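Local coordinates for FAD-binding PCMH-type domain-containing protein (PDB 6YJO), which probably oxidises oligosaccharides as an oxygen-dependent flavoenzyme, using an FAD cofactor that is covalently attached to the protein at two points, at residues 92-96 with 493-497; 120-126 with 137-141; 156-160 with 183-189; 190-195 with 213-218. All blocks are in the same frame, centred on the assembly; numbering follows the deposited sequence.

Contact 1: residues 92-96 with 493-497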
# COMPACT_ATOMS: atom_id res chain seq x y z
N LYS A 92 -20.87 -21.68 2.59
CA LYS A 92 -19.83 -21.80 3.62
C LYS A 92 -18.43 -21.66 3.02
O LYS A 92 -17.48 -22.29 3.49
CB LYS A 92 -19.95 -23.13 4.37
CG LYS A 92 -19.33 -23.09 5.78
CD LYS A 92 -18.76 -24.44 6.20
CE LYS A 92 -17.24 -24.52 6.00
NZ LYS A 92 -16.85 -25.59 5.03
N VAL A 93 -18.29 -20.84 1.98
CA VAL A 93 -16.97 -20.50 1.45
C VAL A 93 -16.49 -19.21 2.09
O VAL A 93 -17.28 -18.28 2.34
CB VAL A 93 -16.99 -20.38 -0.09
CG1 VAL A 93 -17.31 -21.72 -0.75
CG2 VAL A 93 -17.95 -19.28 -0.55
N ARG A 94 -15.20 -19.15 2.37
CA ARG A 94 -14.55 -17.87 2.62
C ARG A 94 -14.59 -17.03 1.35
O ARG A 94 -14.51 -17.55 0.24
CB ARG A 94 -13.11 -18.10 3.09
CG ARG A 94 -13.03 -18.67 4.49
CD ARG A 94 -11.72 -19.38 4.72
NE ARG A 94 -11.44 -19.57 6.14
CZ ARG A 94 -10.28 -20.01 6.61
NH1 ARG A 94 -9.29 -20.29 5.78
NH2 ARG A 94 -10.12 -20.16 7.92
N VAL A 95 -14.73 -15.72 1.52
CA VAL A 95 -14.88 -14.80 0.40
C VAL A 95 -13.83 -13.70 0.52
O VAL A 95 -13.54 -13.23 1.63
CB VAL A 95 -16.29 -14.18 0.35
CG1 VAL A 95 -16.44 -13.28 -0.87
CG2 VAL A 95 -17.35 -15.28 0.35
N SER A 96 -13.28 -13.29 -0.61
CA SER A 96 -12.20 -12.32 -0.65
C SER A 96 -12.38 -11.42 -1.85
O SER A 96 -12.71 -11.88 -2.94
CB SER A 96 -10.84 -13.02 -0.70
OG SER A 96 -10.40 -13.37 0.60
N ASP A 493 -15.58 -15.45 10.40
CA ASP A 493 -14.37 -15.15 9.64
C ASP A 493 -14.54 -15.53 8.17
O ASP A 493 -13.70 -16.21 7.57
CB ASP A 493 -13.15 -15.85 10.25
CG ASP A 493 -11.84 -15.19 9.86
OD1 ASP A 493 -11.87 -14.27 9.01
OD2 ASP A 493 -10.79 -15.59 10.40
N MET A 494 -15.64 -15.06 7.59
CA MET A 494 -15.86 -15.24 6.15
C MET A 494 -14.78 -14.53 5.34
O MET A 494 -14.17 -15.11 4.44
CB MET A 494 -17.25 -14.73 5.78
CG MET A 494 -17.40 -14.28 4.35
SD MET A 494 -19.13 -14.20 3.86
CE MET A 494 -19.04 -13.06 2.50
N PHE A 495 -14.54 -13.25 5.65
CA PHE A 495 -13.54 -12.47 4.93
C PHE A 495 -12.18 -12.82 5.51
O PHE A 495 -11.66 -12.15 6.41
CB PHE A 495 -13.84 -10.98 5.04
CG PHE A 495 -15.23 -10.62 4.61
CD1 PHE A 495 -15.63 -10.83 3.30
CD2 PHE A 495 -16.13 -10.07 5.51
CE1 PHE A 495 -16.91 -10.51 2.90
CE2 PHE A 495 -17.41 -9.75 5.11
CZ PHE A 495 -17.80 -9.97 3.81
N TRP A 496 -11.59 -13.89 4.99
CA TRP A 496 -10.40 -14.50 5.55
C TRP A 496 -9.21 -14.26 4.64
O TRP A 496 -9.35 -14.25 3.41
CB TRP A 496 -10.61 -16.00 5.76
CG TRP A 496 -9.50 -16.68 6.49
CD1 TRP A 496 -9.42 -16.92 7.83
CD2 TRP A 496 -8.30 -17.20 5.91
NE1 TRP A 496 -8.25 -17.57 8.12
CE2 TRP A 496 -7.54 -17.75 6.96
CE3 TRP A 496 -7.79 -17.26 4.61
CZ2 TRP A 496 -6.30 -18.35 6.76
CZ3 TRP A 496 -6.56 -17.86 4.41
CH2 TRP A 496 -5.83 -18.39 5.47
N ASN A 497 -8.04 -14.06 5.24
CA ASN A 497 -6.78 -14.10 4.52
C ASN A 497 -5.69 -14.50 5.51
O ASN A 497 -5.88 -14.38 6.72
CB ASN A 497 -6.45 -12.75 3.86
CG ASN A 497 -6.20 -11.65 4.86
OD1 ASN A 497 -5.10 -11.51 5.38
ND2 ASN A 497 -7.23 -10.84 5.12
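The guanidinium group of Arg-94 lies flat on one face of the indole of Trp-496, the two planes only 9° apart. Arg-94 CZ sits 3.3 Å above the centroid of the five-membered ring of Trp-496, a cation-pi stack, and Arg-94 NH1 covers the bond shared by the two indole rings, 3.2 Å from Trp-496 CD2. Arg-94 NH2 comes as close to Trp-496 NE1, but both are donors and the contact is one of stacking. The extended chain of Arg-94 brings its aliphatic part past Trp-496 CB, and a salt bridge from NH1 to Glu-112 helps fix how the group is turned. Trp-496 CG, anti to the backbone N (chi1 -173°), carries the indole out to where the guanidinium covers it. A second ring, that of Phe-495, has Val-95 O at its edge, 3.6 Å from Phe-495 CD1, and Met-494 CG over one face, toward the rim. Next to the stack Val-95 N donates to Met-494 O (3.0 Å, 158° at the hydrogen) from above the carbonyl plane. The side chains of Val-95 and Met-494 run side by side, with Val-95 CG2 3.5 Å from Met-494 CE. Phe-495 is the centre of an inverse gamma turn. Here a C-terminal loop of the berberine-like region closes against strand 95-98, an outer strand of the small parallel sheet in the PCMH-type FAD-binding domain.

Contact 2: residues 120-126 with 137-141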
# COMPACT_ATOMS: atom_id res chain seq x y z
N VAL A 120 -13.84 -6.61 -8.17
CA VAL A 120 -14.55 -5.34 -8.30
C VAL A 120 -13.86 -4.47 -9.34
O VAL A 120 -14.17 -3.27 -9.46
CB VAL A 120 -14.63 -4.63 -6.94
CG1 VAL A 120 -15.23 -5.55 -5.89
CG2 VAL A 120 -13.26 -4.13 -6.49
N ASP A 121 -12.94 -5.06 -10.10
CA ASP A 121 -12.17 -4.30 -11.08
C ASP A 121 -13.06 -3.59 -12.10
O ASP A 121 -12.68 -2.54 -12.62
CB ASP A 121 -11.20 -5.24 -11.80
CG ASP A 121 -10.37 -4.55 -12.87
OD1 ASP A 121 -10.25 -3.30 -12.82
OD2 ASP A 121 -9.84 -5.25 -13.76
N ALA A 122 -14.24 -4.14 -12.39
CA ALA A 122 -15.13 -3.54 -13.38
C ALA A 122 -15.88 -2.32 -12.85
O ALA A 122 -16.47 -1.58 -13.64
CB ALA A 122 -16.14 -4.58 -13.88
N MET A 123 -15.86 -2.08 -11.54
CA MET A 123 -16.50 -0.92 -10.93
C MET A 123 -15.41 0.11 -10.65
O MET A 123 -14.73 0.06 -9.62
CB MET A 123 -17.24 -1.32 -9.66
CG MET A 123 -18.32 -2.36 -9.88
SD MET A 123 -19.02 -3.03 -8.35
CE MET A 123 -19.49 -1.51 -7.50
N ASP A 124 -15.23 1.05 -11.59
CA ASP A 124 -14.12 2.00 -11.50
C ASP A 124 -14.56 3.44 -11.77
O ASP A 124 -13.73 4.28 -12.14
CB ASP A 124 -13.01 1.61 -12.48
CG ASP A 124 -13.44 1.69 -13.93
OD1 ASP A 124 -14.60 2.08 -14.20
OD2 ASP A 124 -12.62 1.37 -14.82
N THR A 125 -15.84 3.77 -11.59
CA THR A 125 -16.31 5.11 -11.90
C THR A 125 -15.83 6.10 -10.85
O THR A 125 -16.03 5.89 -9.64
CB THR A 125 -17.84 5.13 -11.99
OG1 THR A 125 -18.27 4.21 -13.01
CG2 THR A 125 -18.34 6.53 -12.33
N VAL A 126 -15.19 7.18 -11.30
CA VAL A 126 -14.78 8.30 -10.45
C VAL A 126 -15.79 9.42 -10.63
O VAL A 126 -16.32 9.62 -11.73
CB VAL A 126 -13.36 8.79 -10.79
CG1 VAL A 126 -12.98 9.96 -9.91
CG2 VAL A 126 -12.35 7.65 -10.66
N GLN A 137 -15.29 4.38 -7.13
CA GLN A 137 -15.72 2.99 -7.02
C GLN A 137 -14.52 2.10 -6.70
O GLN A 137 -13.38 2.40 -7.07
CB GLN A 137 -16.41 2.54 -8.31
CG GLN A 137 -17.85 3.01 -8.40
CD GLN A 137 -18.59 2.42 -9.59
OE1 GLN A 137 -18.10 2.45 -10.72
NE2 GLN A 137 -19.78 1.89 -9.34
N ALA A 138 -14.79 1.01 -5.99
CA ALA A 138 -13.74 0.24 -5.34
C ALA A 138 -12.76 -0.40 -6.32
O ALA A 138 -11.69 -0.84 -5.89
CB ALA A 138 -14.38 -0.84 -4.47
N GLY A 139 -13.08 -0.45 -7.61
CA GLY A 139 -12.22 -1.06 -8.60
C GLY A 139 -11.32 -0.11 -9.36
O GLY A 139 -10.50 -0.58 -10.16
N ALA A 140 -11.45 1.19 -9.15
CA ALA A 140 -10.60 2.14 -9.85
C ALA A 140 -9.14 1.91 -9.47
O ALA A 140 -8.81 1.66 -8.30
CB ALA A 140 -11.01 3.58 -9.53
N ARG A 141 -8.26 1.99 -10.46
CA ARG A 141 -6.83 1.94 -10.23
C ARG A 141 -6.30 3.35 -10.03
O ARG A 141 -6.87 4.33 -10.52
CB ARG A 141 -6.13 1.24 -11.40
CG ARG A 141 -6.35 -0.27 -11.38
CD ARG A 141 -6.14 -0.95 -12.73
NE ARG A 141 -6.77 -2.27 -12.75
CZ ARG A 141 -6.27 -3.36 -12.16
NH1 ARG A 141 -5.12 -3.29 -11.51
NH2 ARG A 141 -6.92 -4.51 -12.23
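Met-123 O accepts a short hydrogen bond of 2.7 Å from Gly-139 N, which approaches nearly along the C=O axis although the N-H itself is bent away (130°). This ties 120-126 to the type I beta turn of Gln-137 to Ala-140, which leads from strand 133-137 to the N-cap residue of helix 142-152 in the PCMH-type FAD-binding domain. Gly-139, having no side chain, lets the facing backbone come in closely: its CA makes a CA-H...O contact of 3.1 Å with Val-120 O. At the other end Gln-137 and Thr-125 hold each other twice. Gln-137 N donates to Thr-125 O at 3.0 Å, while Thr-125 N returns a 2.8 Å bond to a lone pair of Gln-137 OE1, in the amide plane. With CG beside the backbone N (chi1 -80°) and the chain extended from there, the Gln-137 amide comes alongside Thr-125, and the Met-123 side chain crosses it at about a right angle. Asp-121 and Arg-141 form a weak salt bridge, Asp-121 OD2 lying 3.4 Å from Arg-141 NH2 at the guanidinium edge, with the carboxylate turned 87° against it. Asp-121 OD2 has a stronger partner in Arg-337, and Arg-141 NH1 bonds to the carbonyls of Gly-100 and Gly-164; the buried Arg-141 NE has no partner in the model. Val-120 and Ala-138 both touch the FAD, and they also touch each other, with Val-120 CG2 4.0 Å from Ala-138 CB.

Contact 3: residues 156-160 with 183-189. With FAD (flavin-adenine dinucleotide), chain C.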
# COMPACT_ATOMS: atom_id res chain seq x y z
N ALA A 156 -6.97 15.99 -6.83
CA ALA A 156 -6.10 14.83 -6.63
C ALA A 156 -6.23 14.36 -5.19
O ALA A 156 -6.68 15.10 -4.31
CB ALA A 156 -4.65 15.17 -6.95
N ILE A 157 -5.85 13.11 -4.97
CA ILE A 157 -5.68 12.58 -3.63
C ILE A 157 -4.28 11.98 -3.52
O ILE A 157 -3.68 11.61 -4.54
CB ILE A 157 -6.76 11.52 -3.29
CG1 ILE A 157 -6.80 10.41 -4.34
CG2 ILE A 157 -8.14 12.17 -3.18
CD1 ILE A 157 -7.90 9.40 -4.09
N PRO A 158 -3.74 11.89 -2.31
CA PRO A 158 -2.38 11.35 -2.15
C PRO A 158 -2.39 9.83 -2.25
O PRO A 158 -3.20 9.16 -1.62
CB PRO A 158 -1.97 11.83 -0.76
CG PRO A 158 -3.27 11.95 -0.01
CD PRO A 158 -4.30 12.36 -1.03
N HIS A 159 -1.48 9.29 -3.06
CA HIS A 159 -1.39 7.85 -3.27
C HIS A 159 0.01 7.52 -3.77
O HIS A 159 0.85 8.40 -3.95
CB HIS A 159 -2.47 7.37 -4.24
CG HIS A 159 -2.50 8.14 -5.52
ND1 HIS A 159 -1.43 8.18 -6.39
CD2 HIS A 159 -3.47 8.92 -6.07
CE1 HIS A 159 -1.74 8.95 -7.43
NE2 HIS A 159 -2.97 9.40 -7.26
N GLY A 160 0.24 6.23 -4.02
CA GLY A 160 1.54 5.73 -4.39
C GLY A 160 1.88 5.95 -5.85
O GLY A 160 1.11 6.50 -6.63
N HIS A 183 0.53 15.87 1.85
CA HIS A 183 -0.92 15.79 1.87
C HIS A 183 -1.45 14.53 2.55
O HIS A 183 -2.67 14.32 2.55
CB HIS A 183 -1.48 15.87 0.44
CG HIS A 183 -1.19 17.17 -0.24
ND1 HIS A 183 -0.58 17.24 -1.48
CD2 HIS A 183 -1.45 18.45 0.12
CE1 HIS A 183 -0.46 18.51 -1.83
NE2 HIS A 183 -0.98 19.26 -0.88
N GLY A 184 -0.59 13.68 3.10
CA GLY A 184 -1.01 12.59 3.96
C GLY A 184 -1.15 11.27 3.22
O GLY A 184 -1.07 11.18 1.99
N LEU A 185 -1.35 10.22 4.01
CA LEU A 185 -1.73 8.93 3.46
C LEU A 185 -3.07 9.04 2.74
O LEU A 185 -3.88 9.93 3.01
CB LEU A 185 -1.83 7.87 4.56
CG LEU A 185 -0.61 7.61 5.45
CD1 LEU A 185 -1.02 6.69 6.59
CD2 LEU A 185 0.54 7.01 4.66
N THR A 186 -3.30 8.11 1.80
CA THR A 186 -4.58 8.09 1.11
C THR A 186 -5.73 7.96 2.09
O THR A 186 -6.78 8.60 1.91
CB THR A 186 -4.62 6.93 0.10
OG1 THR A 186 -3.39 6.89 -0.64
CG2 THR A 186 -5.79 7.12 -0.86
N LEU A 187 -5.57 7.16 3.14
CA LEU A 187 -6.64 7.00 4.11
C LEU A 187 -6.82 8.22 5.00
O LEU A 187 -7.84 8.32 5.69
CB LEU A 187 -6.41 5.75 4.98
CG LEU A 187 -5.16 5.61 5.84
CD1 LEU A 187 -5.15 6.55 7.03
CD2 LEU A 187 -5.05 4.17 6.30
N ASP A 188 -5.85 9.15 5.01
CA ASP A 188 -6.02 10.37 5.79
C ASP A 188 -7.07 11.28 5.17
O ASP A 188 -7.69 12.08 5.87
CB ASP A 188 -4.69 11.11 5.92
CG ASP A 188 -3.69 10.38 6.80
OD1 ASP A 188 -4.12 9.51 7.60
OD2 ASP A 188 -2.48 10.66 6.70
N THR A 189 -7.30 11.15 3.86
CA THR A 189 -8.34 11.89 3.16
C THR A 189 -9.62 11.08 3.01
O THR A 189 -10.52 11.50 2.26
CB THR A 189 -7.83 12.34 1.79
OG1 THR A 189 -7.66 11.20 0.94
CG2 THR A 189 -6.50 13.07 1.92
PA FAD C . -5.58 -6.48 -4.18
O1A FAD C . -4.83 -7.75 -4.21
O2A FAD C . -6.79 -6.43 -5.13
O5B FAD C . -6.03 -6.12 -2.71
C5B FAD C . -5.11 -6.18 -1.60
C4B FAD C . -5.88 -6.35 -0.32
O4B FAD C . -7.04 -5.48 -0.34
C3B FAD C . -6.41 -7.75 -0.07
O3B FAD C . -6.42 -8.05 1.32
C2B FAD C . -7.82 -7.67 -0.65
O2B FAD C . -8.69 -8.64 -0.08
C1B FAD C . -8.22 -6.26 -0.23
N9A FAD C . -9.26 -5.66 -1.06
C8A FAD C . -9.21 -5.35 -2.39
N7A FAD C . -10.32 -4.83 -2.87
C5A FAD C . -11.16 -4.80 -1.76
C6A FAD C . -12.49 -4.36 -1.60
N6A FAD C . -13.23 -3.85 -2.59
N1A FAD C . -13.03 -4.47 -0.37
C2A FAD C . -12.29 -4.98 0.62
N3A FAD C . -11.04 -5.42 0.58
C4A FAD C . -10.52 -5.31 -0.65
N1 FAD C . 2.07 0.87 -1.72
C2 FAD C . 2.42 2.09 -1.23
O2 FAD C . 2.09 2.45 -0.09
N3 FAD C . 3.16 2.96 -2.02
C4 FAD C . 3.60 2.72 -3.30
O4 FAD C . 4.25 3.57 -3.91
C4X FAD C . 3.22 1.42 -3.81
N5 FAD C . 3.60 1.10 -5.02
C5X FAD C . 3.23 -0.14 -5.51
C6 FAD C . 3.65 -0.52 -6.78
C7 FAD C . 3.28 -1.74 -7.33
C7M FAD C . 3.73 -2.09 -8.72
C8 FAD C . 2.54 -2.65 -6.56
C8M FAD C . 2.14 -3.99 -7.10
C9 FAD C . 2.15 -2.29 -5.27
C9A FAD C . 2.49 -1.05 -4.74
N10 FAD C . 2.10 -0.66 -3.45
C10 FAD C . 2.45 0.56 -2.95
C1' FAD C . 1.34 -1.58 -2.58
C2' FAD C . -0.16 -1.38 -2.63
O2' FAD C . -0.53 -0.24 -1.86
C3' FAD C . -0.84 -2.62 -2.04
O3' FAD C . -0.36 -3.76 -2.76
C4' FAD C . -2.36 -2.61 -2.11
O4' FAD C . -2.91 -3.11 -0.89
C5' FAD C . -2.86 -3.44 -3.27
O5' FAD C . -4.24 -3.12 -3.52
P FAD C . -4.99 -3.73 -4.76
O1P FAD C . -6.50 -3.53 -4.59
O2P FAD C . -4.38 -3.21 -6.01
O3P FAD C . -4.62 -5.28 -4.58
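The ring of Pro-158 is wedged into the bend formed by 183-189, which includes a short 3-10 turn at 186-188, and this is the dense part of the contact, beside the flavin in the PCMH-type FAD-binding domain. Pro-158 CB lies 3.0 Å from Gly-184 O, CG faces the carbonyls of His-183 and Gly-184, and Pro-158 CD meets the methyl Thr-189 CG2 at 3.7 Å. Gly-184, the first residue to depart from helix 180-183, has positive phi, and its carbonyl oxygen lies against the proline ring. Beside the ring, Thr-186 OG1 donates to Pro-158 O; the modelled 2.5 Å between them is unusually short, and the exact length is doubtful. Thr-186 can reach because its hydroxyl stands anti to its own carbonyl carbon (chi1 -45°). The bend is held from within: Thr-189 OG1 donates to Thr-186 O at 2.9 Å, from the same face of that carbonyl as Thr-189 N.

Away from this core the fit is looser. Ile-157 CG2 comes no nearer than 4.3 Å to Thr-189 OG1, and the partly exposed imidazole of His-183 swings away from Pro-158 to stack on Phe-235. At the flavin end, His-159 ND1 bonds in its ring plane to Gly-160 O, and Gly-160 CA lies 3.5 Å from FAD O4. His-170 bonds through NE2 to Gly-160 N and through ND1 to the FAD. Helix 167-171 touches Thr-186 and His-159, while Phe-232 and Phe-235 of strand 226-236 pack against Ile-157, Pro-158 and Thr-189; helix 142-152 adjoins Ile-157 and His-159.

Contact 4: residues 190-195 with 213-218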
# COMPACT_ATOMS: atom_id res chain seq x y z
N PHE A 190 -9.73 9.95 3.71
CA PHE A 190 -10.85 9.04 3.56
C PHE A 190 -12.06 9.55 4.33
O PHE A 190 -11.96 9.85 5.53
CB PHE A 190 -10.44 7.65 4.06
CG PHE A 190 -11.52 6.61 3.93
CD1 PHE A 190 -11.81 6.04 2.70
CD2 PHE A 190 -12.23 6.18 5.04
CE1 PHE A 190 -12.79 5.08 2.58
CE2 PHE A 190 -13.22 5.22 4.93
CZ PHE A 190 -13.50 4.67 3.69
N LEU A 191 -13.20 9.66 3.64
CA LEU A 191 -14.45 10.12 4.24
C LEU A 191 -15.35 8.98 4.68
O LEU A 191 -15.92 9.03 5.77
CB LEU A 191 -15.21 11.02 3.25
CG LEU A 191 -14.59 12.35 2.81
CD1 LEU A 191 -15.46 13.02 1.75
CD2 LEU A 191 -14.40 13.28 3.99
N GLY A 192 -15.50 7.97 3.84
CA GLY A 192 -16.37 6.85 4.13
C GLY A 192 -16.48 5.96 2.91
O GLY A 192 -15.91 6.25 1.85
N ALA A 193 -17.21 4.86 3.07
CA ALA A 193 -17.36 3.90 1.99
C ALA A 193 -18.64 3.11 2.13
O ALA A 193 -19.01 2.67 3.23
CB ALA A 193 -16.17 2.93 1.95
N THR A 194 -19.32 2.92 1.00
CA THR A 194 -20.35 1.90 0.90
C THR A 194 -19.68 0.53 1.00
O THR A 194 -18.79 0.21 0.22
CB THR A 194 -21.10 2.04 -0.43
OG1 THR A 194 -21.54 3.40 -0.59
CG2 THR A 194 -22.30 1.11 -0.47
N ILE A 195 -20.09 -0.26 1.99
CA ILE A 195 -19.44 -1.53 2.30
C ILE A 195 -20.49 -2.59 2.55
O ILE A 195 -21.55 -2.31 3.12
CB ILE A 195 -18.50 -1.38 3.52
CG1 ILE A 195 -17.82 -2.72 3.84
CG2 ILE A 195 -19.27 -0.87 4.74
CD1 ILE A 195 -16.73 -2.60 4.88
N LEU A 213 -16.31 1.03 12.89
CA LEU A 213 -16.14 0.40 11.58
C LEU A 213 -15.28 1.27 10.67
O LEU A 213 -14.33 0.78 10.04
CB LEU A 213 -17.51 0.13 10.96
CG LEU A 213 -17.53 -0.42 9.53
CD1 LEU A 213 -16.58 -1.60 9.38
CD2 LEU A 213 -18.95 -0.82 9.16
N THR A 214 -15.60 2.56 10.59
CA THR A 214 -14.80 3.48 9.78
C THR A 214 -13.37 3.55 10.30
O THR A 214 -12.42 3.68 9.52
CB THR A 214 -15.45 4.87 9.79
OG1 THR A 214 -16.82 4.77 9.37
CG2 THR A 214 -14.71 5.83 8.87
N TRP A 215 -13.20 3.48 11.62
CA TRP A 215 -11.87 3.46 12.21
C TRP A 215 -11.07 2.26 11.71
O TRP A 215 -9.88 2.38 11.41
CB TRP A 215 -12.00 3.46 13.73
CG TRP A 215 -10.74 3.22 14.49
CD1 TRP A 215 -9.85 4.15 14.93
CD2 TRP A 215 -10.24 1.95 14.93
NE1 TRP A 215 -8.82 3.55 15.62
CE2 TRP A 215 -9.03 2.20 15.63
CE3 TRP A 215 -10.68 0.63 14.80
CZ2 TRP A 215 -8.28 1.17 16.19
CZ3 TRP A 215 -9.93 -0.38 15.35
CH2 TRP A 215 -8.74 -0.11 16.04
N ALA A 216 -11.72 1.10 11.61
CA ALA A 216 -11.04 -0.09 11.11
C ALA A 216 -10.77 0.01 9.62
O ALA A 216 -9.75 -0.47 9.13
CB ALA A 216 -11.86 -1.34 11.43
N LEU A 217 -11.69 0.62 8.87
CA LEU A 217 -11.49 0.76 7.43
C LEU A 217 -10.28 1.62 7.11
O LEU A 217 -9.62 1.41 6.08
CB LEU A 217 -12.74 1.35 6.77
CG LEU A 217 -13.99 0.47 6.85
CD1 LEU A 217 -15.12 1.05 6.01
CD2 LEU A 217 -13.69 -0.96 6.41
N ARG A 218 -9.96 2.59 7.98
CA ARG A 218 -8.75 3.40 7.82
C ARG A 218 -7.55 2.63 8.37
O ARG A 218 -6.92 3.01 9.36
CB ARG A 218 -8.90 4.74 8.51
CG ARG A 218 -9.93 5.69 7.92
CD ARG A 218 -9.78 7.09 8.50
NE ARG A 218 -10.84 7.99 8.06
CZ ARG A 218 -11.99 8.19 8.71
NH1 ARG A 218 -12.25 7.55 9.84
NH2 ARG A 218 -12.88 9.04 8.21
O HOH W 1 -10.08 10.95 6.89
O HOH W 2 -16.18 9.99 8.14
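Ile-195 and Leu-217 meet tip to tip at the apolar centre, Ile-195 CD1 lying 3.8 Å from Leu-217 CD2, with Leu-213 CD2 beside Ile-195 CG2. This is a helix packed on a sheet: helix 213-218 crosses strand 190-195 at 104°, the axes 9.3 Å apart, against the antiparallel sheet of the FAD-binding domain. Farther out, Phe-190 extends toward the helix with CG anti to its backbone N (chi1 -179°). Its CE2 reaches Leu-217 CB at 4.3 Å, while Thr-214 CG2 sits at the ring edge. The side chain of Arg-218 then passes the same ring, its CG 3.7 Å from Phe-190 CD2 and its guanidinium plane turned 81° against the ring. Here the contact becomes polar. Phe-190 O lies at the guanidinium edge and accepts a 2.9 Å bond from Arg-218 NH2 and a weak one from Arg-218 NE. Arg-218 NH1 turns to other partners, a salt bridge with Asp-207 and the carbonyl of Asn-407. Two waters finish the polar edge: one donates to Phe-190 O at 2.6 Å, and the second donates to Leu-191 O, also at 2.6 Å, while accepting weakly from Arg-218 NH2.

Overall arrangement
Contacts 2, 3 and 4 follow one another along the chain, and contact 1 spans all three, joining residues 92-96 to a segment near the C-terminus. Contacts 3 and 4 are direct neighbours, centres 14 Å apart: 183-189 runs into strand 190-196, and Leu-187 packs on Arg-218. The centre of contact 2 is about 17 Å from those of contacts 3 and 4, and strand 226-236 flanks all three. Contact 1 is more remote, its centre 29 Å from that of contact 3. Contact 2 joins the loop leaving strand 116-119 of the parallel sheet to the turn after strand 133-137 of the six-stranded antiparallel sheet. Contacts 2 and 3 supply cofactor neighbours, whereas contact 1 joins the C-terminal loop to the FAD-binding domain.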